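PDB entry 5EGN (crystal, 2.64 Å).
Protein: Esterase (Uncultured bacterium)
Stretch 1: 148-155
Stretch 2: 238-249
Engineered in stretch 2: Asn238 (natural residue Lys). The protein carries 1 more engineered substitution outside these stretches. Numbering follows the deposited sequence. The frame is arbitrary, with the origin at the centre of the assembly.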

ATOM      1  N   GLY A 148       4.635  16.449 -14.094  1.00 35.27           N
ATOM      2  CA  GLY A 148       3.847  16.233 -15.293  1.00 32.72           C
ATOM      3  C   GLY A 148       3.175  14.873 -15.291  1.00 31.16           C
ATOM      4  O   GLY A 148       2.588  14.457 -16.291  1.00 29.03           O
ATOM      5  N   ALA A 149       3.254  14.182 -14.156  1.00 31.74           N
ATOM      6  CA  ALA A 149       2.718  12.830 -14.032  1.00 29.87           C
ATOM      7  C   ALA A 149       1.329  12.811 -13.404  1.00 28.45           C
ATOM      8  O   ALA A 149       0.640  11.791 -13.439  1.00 27.37           O
ATOM      9  CB  ALA A 149       3.666  11.965 -13.219  1.00 30.18           C
ATOM     10  N   VAL A 150       0.922  13.932 -12.821  1.00 29.11           N
ATOM     11  CA  VAL A 150      -0.398  14.022 -12.210  1.00 28.06           C
ATOM     12  C   VAL A 150      -1.186  15.189 -12.792  1.00 27.79           C
ATOM     13  O   VAL A 150      -0.612  16.206 -13.180  1.00 28.70           O
ATOM     14  CB  VAL A 150      -0.305  14.171 -10.679  1.00 28.49           C
ATOM     15  CG1 VAL A 150       0.112  12.854 -10.041  1.00 27.18           C
ATOM     16  CG2 VAL A 150       0.663  15.282 -10.306  1.00 29.94           C
ATOM     17  N   SER A 151      -2.503  15.034 -12.856  1.00 27.29           N
ATOM     18  CA  SER A 151      -3.361  16.077 -13.401  1.00 28.39           C
ATOM     19  C   SER A 151      -3.470  17.246 -12.432  1.00 28.60           C
ATOM     20  O   SER A 151      -3.113  17.125 -11.259  1.00 28.79           O
ATOM     21  CB  SER A 151      -4.752  15.525 -13.717  1.00 27.97           C
ATOM     22  OG  SER A 151      -5.469  15.231 -12.532  1.00 27.72           O
ATOM     23  N   ALA A 152      -3.958  18.377 -12.929  1.00 28.10           N
ATOM     24  CA  ALA A 152      -4.158  19.558 -12.101  1.00 28.66           C
ATOM     25  C   ALA A 152      -5.194  19.274 -11.020  1.00 29.48           C
ATOM     26  O   ALA A 152      -5.039  19.686  -9.868  1.00 29.81           O
ATOM     27  CB  ALA A 152      -4.587  20.742 -12.957  1.00 27.65           C
ATOM     28  N   ARG A 153      -6.246  18.557 -11.404  1.00 29.16           N
ATOM     29  CA  ARG A 153      -7.304  18.165 -10.481  1.00 30.59           C
ATOM     30  C   ARG A 153      -6.749  17.282  -9.367  1.00 30.20           C
ATOM     31  O   ARG A 153      -7.155  17.395  -8.210  1.00 31.07           O
ATOM     32  CB  ARG A 153      -8.415  17.440 -11.238  1.00 33.23           C
ATOM     33  CG  ARG A 153      -9.650  17.112 -10.421  1.00 38.14           C
ATOM     34  CD  ARG A 153     -10.700  16.489 -11.320  1.00 41.16           C
ATOM     35  NE  ARG A 153     -11.856  15.990 -10.583  1.00 51.62           N
ATOM     36  CZ  ARG A 153     -13.113  16.325 -10.859  1.00 47.65           C
ATOM     37  NH1 ARG A 153     -13.375  17.162 -11.854  1.00 50.26           N
ATOM     38  NH2 ARG A 153     -14.109  15.824 -10.140  1.00 48.63           N
ATOM     39  N   SER A 154      -5.815  16.408  -9.726  1.00 29.53           N
ATOM     40  CA  SER A 154      -5.156  15.547  -8.751  1.00 29.11           C
ATOM     41  C   SER A 154      -4.235  16.356  -7.845  1.00 28.51           C
ATOM     42  O   SER A 154      -4.134  16.082  -6.653  1.00 27.36           O
ATOM     43  CB  SER A 154      -4.369  14.439  -9.451  1.00 27.96           C
ATOM     44  OG  SER A 154      -5.239  13.545 -10.122  1.00 29.26           O
ATOM     45  N   LYS A 155      -3.565  17.354  -8.417  1.00 28.85           N
ATOM     46  CA  LYS A 155      -2.723  18.253  -7.635  1.00 28.88           C
ATOM     47  C   LYS A 155      -3.563  19.043  -6.640  1.00 29.41           C
ATOM     48  O   LYS A 155      -3.081  19.434  -5.578  1.00 29.26           O
ATOM     49  CB  LYS A 155      -1.957  19.213  -8.547  1.00 29.49           C
ATOM     50  CG  LYS A 155      -0.922  18.541  -9.425  1.00 30.34           C
ATOM     51  CD  LYS A 155      -0.174  19.559 -10.267  1.00 32.68           C
ATOM     52  CE  LYS A 155       0.835  18.883 -11.180  1.00 38.22           C
ATOM     53  NZ  LYS A 155       1.622  19.866 -11.973  1.00 37.05           N
ATOM     54  N   ASN A 238     -10.060  11.551 -18.902  1.00 26.72           N
ATOM     55  CA  ASN A 238     -10.098  12.969 -18.540  1.00 28.62           C
ATOM     56  C   ASN A 238      -9.680  13.215 -17.088  1.00 28.62           C
ATOM     57  O   ASN A 238     -10.070  12.457 -16.195  1.00 26.87           O
ATOM     58  CB  ASN A 238     -11.506  13.529 -18.761  1.00 30.33           C
ATOM     59  CG  ASN A 238     -11.538  14.680 -19.758  1.00 31.60           C
ATOM     60  OD1 ASN A 238     -11.323  14.483 -20.952  1.00 31.63           O
ATOM     61  ND2 ASN A 238     -11.844  15.880 -19.277  1.00 34.34           N
ATOM     62  N   ASP A 239      -8.912  14.288 -16.870  1.00 29.25           N
ATOM     63  CA  ASP A 239      -8.489  14.747 -15.534  1.00 29.39           C
ATOM     64  C   ASP A 239      -7.562  13.755 -14.818  1.00 28.23           C
ATOM     65  O   ASP A 239      -7.554  13.684 -13.587  1.00 29.05           O
ATOM     66  CB  ASP A 239      -9.713  15.019 -14.638  1.00 33.14           C
ATOM     67  CG  ASP A 239     -10.394  16.340 -14.938  1.00 32.81           C
ATOM     68  OD1 ASP A 239      -9.697  17.376 -14.935  1.00 31.80           O
ATOM     69  OD2 ASP A 239     -11.625  16.340 -15.151  1.00 34.39           O
ATOM     70  N   VAL A 240      -6.768  13.000 -15.575  1.00 28.30           N
ATOM     71  CA  VAL A 240      -5.846  12.017 -14.984  1.00 27.32           C
ATOM     72  C   VAL A 240      -4.463  12.112 -15.623  1.00 26.38           C
ATOM     73  O   VAL A 240      -4.358  12.465 -16.804  1.00 27.23           O
ATOM     74  CB  VAL A 240      -6.391  10.583 -15.141  1.00 27.20           C
ATOM     75  CG1 VAL A 240      -5.428   9.556 -14.564  1.00 26.05           C
ATOM     76  CG2 VAL A 240      -7.736  10.480 -14.456  1.00 28.33           C
ATOM     77  N   GLY A 241      -3.411  11.847 -14.845  1.00 26.38           N
ATOM     78  CA  GLY A 241      -2.060  11.823 -15.378  1.00 26.96           C
ATOM     79  C   GLY A 241      -1.520  10.408 -15.523  1.00 25.49           C
ATOM     80  O   GLY A 241      -2.063   9.605 -16.281  1.00 25.11           O
ATOM     81  N   HIS A 242      -0.456  10.097 -14.787  1.00 25.10           N
ATOM     82  CA  HIS A 242       0.258   8.829 -14.939  1.00 25.34           C
ATOM     83  C   HIS A 242      -0.307   7.719 -14.061  1.00 24.60           C
ATOM     84  O   HIS A 242      -0.081   6.538 -14.321  1.00 24.07           O
ATOM     85  CB  HIS A 242       1.745   9.025 -14.618  1.00 25.64           C
ATOM     86  CG  HIS A 242       2.651   8.043 -15.292  1.00 25.39           C
ATOM     87  ND1 HIS A 242       2.707   7.903 -16.664  1.00 25.76           N
ATOM     88  CD2 HIS A 242       3.551   7.166 -14.790  1.00 25.49           C
ATOM     89  CE1 HIS A 242       3.595   6.977 -16.974  1.00 25.47           C
ATOM     90  NE2 HIS A 242       4.122   6.514 -15.854  1.00 26.04           N
ATOM     91  N   PHE A 243      -1.046   8.094 -13.024  1.00 24.97           N
ATOM     92  CA  PHE A 243      -1.469   7.122 -12.024  1.00 24.40           C
ATOM     93  C   PHE A 243      -2.983   7.059 -11.850  1.00 24.47           C
ATOM     94  O   PHE A 243      -3.514   7.469 -10.821  1.00 28.54           O
ATOM     95  CB  PHE A 243      -0.802   7.436 -10.685  1.00 24.27           C
ATOM     96  CG  PHE A 243       0.663   7.742 -10.800  1.00 23.95           C
ATOM     97  CD1 PHE A 243       1.594   6.721 -10.897  1.00 23.92           C
ATOM     98  CD2 PHE A 243       1.111   9.053 -10.815  1.00 24.33           C
ATOM     99  CE1 PHE A 243       2.943   7.002 -11.004  1.00 24.33           C
ATOM    100  CE2 PHE A 243       2.458   9.340 -10.921  1.00 24.36           C
ATOM    101  CZ  PHE A 243       3.375   8.314 -11.018  1.00 24.31           C
ATOM    102  N   TYR A 244      -3.667   6.528 -12.859  1.00 24.58           N
ATOM    103  CA  TYR A 244      -5.117   6.370 -12.829  1.00 24.87           C
ATOM    104  C   TYR A 244      -5.577   5.547 -11.624  1.00 24.67           C
ATOM    105  O   TYR A 244      -6.632   5.814 -11.048  1.00 24.39           O
ATOM    106  CB  TYR A 244      -5.599   5.715 -14.127  1.00 25.24           C
ATOM    107  CG  TYR A 244      -7.094   5.770 -14.358  1.00 26.53           C
ATOM    108  CD1 TYR A 244      -7.892   6.691 -13.691  1.00 27.24           C
ATOM    109  CD2 TYR A 244      -7.709   4.895 -15.245  1.00 26.64           C
ATOM    110  CE1 TYR A 244      -9.258   6.738 -13.902  1.00 28.18           C
ATOM    111  CE2 TYR A 244      -9.071   4.935 -15.462  1.00 27.64           C
ATOM    112  CZ  TYR A 244      -9.842   5.858 -14.789  1.00 28.79           C
ATOM    113  OH  TYR A 244     -11.200   5.899 -15.006  1.00 29.88           O
ATOM    114  N   GLN A 245      -4.779   4.556 -11.239  1.00 24.78           N
ATOM    115  CA  GLN A 245      -5.160   3.661 -10.151  1.00 23.75           C
ATOM    116  C   GLN A 245      -5.115   4.363  -8.796  1.00 23.12           C
ATOM    117  O   GLN A 245      -5.680   3.875  -7.819  1.00 22.85           O
ATOM    118  CB  GLN A 245      -4.260   2.420 -10.128  1.00 22.75           C
ATOM    119  CG  GLN A 245      -2.882   2.634  -9.524  1.00 22.20           C
ATOM    120  CD  GLN A 245      -1.861   3.109 -10.538  1.00 22.80           C
ATOM    121  OE1 GLN A 245      -2.069   4.108 -11.223  1.00 23.43           O
ATOM    122  NE2 GLN A 245      -0.753   2.386 -10.643  1.00 22.61           N
ATOM    123  N   LEU A 246      -4.449   5.513  -8.743  1.00 23.44           N
ATOM    124  CA  LEU A 246      -4.378   6.296  -7.512  1.00 23.59           C
ATOM    125  C   LEU A 246      -5.199   7.581  -7.600  1.00 24.02           C
ATOM    126  O   LEU A 246      -5.784   8.020  -6.609  1.00 23.87           O
ATOM    127  CB  LEU A 246      -2.926   6.638  -7.173  1.00 23.28           C
ATOM    128  CG  LEU A 246      -2.112   5.558  -6.461  1.00 21.94           C
ATOM    129  CD1 LEU A 246      -0.737   6.092  -6.093  1.00 21.56           C
ATOM    130  CD2 LEU A 246      -2.848   5.065  -5.226  1.00 21.37           C
ATOM    131  N   GLU A 247      -5.235   8.183  -8.785  1.00 24.65           N
ATOM    132  CA  GLU A 247      -5.937   9.448  -8.981  1.00 25.37           C
ATOM    133  C   GLU A 247      -7.453   9.264  -8.920  1.00 26.05           C
ATOM    134  O   GLU A 247      -8.155  10.047  -8.277  1.00 26.32           O
ATOM    135  CB  GLU A 247      -5.523  10.084 -10.309  1.00 25.07           C
ATOM    136  CG  GLU A 247      -4.058  10.515 -10.341  1.00 24.69           C
ATOM    137  CD  GLU A 247      -3.679  11.214 -11.632  1.00 26.28           C
ATOM    138  OE1 GLU A 247      -2.774  10.714 -12.334  1.00 25.82           O
ATOM    139  OE2 GLU A 247      -4.274  12.269 -11.937  1.00 26.37           O
ATOM    140  N   ARG A 248      -7.955   8.238  -9.598  1.00 26.35           N
ATOM    141  CA  ARG A 248      -9.372   7.887  -9.525  1.00 27.22           C
ATOM    142  C   ARG A 248      -9.528   6.373  -9.396  1.00 26.62           C
ATOM    143  O   ARG A 248      -9.967   5.712 -10.337  1.00 28.34           O
ATOM    144  CB  ARG A 248     -10.131   8.395 -10.756  1.00 30.74           C
ATOM    145  CG  ARG A 248      -9.960   9.882 -11.031  1.00 32.30           C
ATOM    146  CD  ARG A 248     -10.915  10.372 -12.108  1.00 39.84           C
ATOM    147  NE  ARG A 248     -12.301  10.360 -11.650  1.00 38.66           N
ATOM    148  CZ  ARG A 248     -12.858  11.334 -10.936  1.00 41.42           C
ATOM    149  NH1 ARG A 248     -12.146  12.399 -10.594  1.00 40.71           N
ATOM    150  NH2 ARG A 248     -14.126  11.241 -10.561  1.00 41.05           N
ATOM    151  N   PRO A 249      -9.172   5.823  -8.223  1.00 26.13           N
ATOM    152  CA  PRO A 249      -9.055   4.377  -7.983  1.00 26.27           C
ATOM    153  C   PRO A 249     -10.303   3.558  -8.320  1.00 27.51           C
ATOM    154  O   PRO A 249     -10.180   2.532  -8.988  1.00 32.14           O
ATOM    155  CB  PRO A 249      -8.760   4.301  -6.482  1.00 24.60           C
ATOM    156  CG  PRO A 249      -8.127   5.606  -6.158  1.00 23.71           C
ATOM    157  CD  PRO A 249      -8.847   6.600  -7.014  1.00 24.86           C
TER

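The carboxylate of Glu247 is the polar centre of this contact. The hydroxyl of Ser154 donates to it across the interface, with Ser154 OG only 2.4 Å from Glu247 OE2, a very short hydrogen bond whose exact length should be read with the 2.64 Å resolution in mind. Within its own stretch the same carboxylate gathers backbone amides: Gly241 N donates to Glu247 OE1 at 2.8 Å and to Glu247 OE2 at 3.1 Å, and Phe243 N lies 3.2 Å from Glu247 OE1. A weak bond from Ser151 N, 3.4 Å from Glu247 OE2, adds a backbone donor from the other side of the contact. Glutamate suits this buried place because its two oxygens can accept from several donors at once, and its side chain reaches from a short helix back to the loop that precedes it.

The second very short bond joins the main chains: His242 N donates to Ala149 O at 2.4 Å, with a nearly straight angle of 162°. Beside it, Gly241 CA makes a CA-H...O contact with the same Ala149 O at 3.3 Å. Glycine fits here for a steric reason, since an ideal CB on Gly241 would lie 2.2 Å from Ala149 O and 2.8 Å from Val150 CA, both clashes.

Ser151 has a double role. Its OG donates to the backbone carbonyl of the loop, Asp239 O, at 2.8 Å, and accepts from Ser154 N at 3.1 Å, capping the helix that begins at Ala152. A serine hydroxyl can both donate and accept, so one small side chain caps its own helix and ties it to the opposing loop.

Farther out, where the residues are partly exposed, the extended side chain of Arg153 brings its NH1 to 3.8 Å from Asp239 OD2, a long salt bridge. The charges are complementary, but the separation implies a looser attraction than the bonds around Glu247. Arg153 NE also lies 3.6 Å from Arg248 NH1, a close approach of like charges.

Apolar packing completes the contact around Phe243, whose side chain starts sideways but ends nearer the other stretch. Val150 CG1 meets the ring at its edge, 4.0 Å from Phe243 CD2, while Ala149 CB approaches obliquely, 3.7 Å from Phe243 CE2. The small methyl of Ala149 also sits 3.8 Å from His242 CB, so it packs closely beside the short backbone bond.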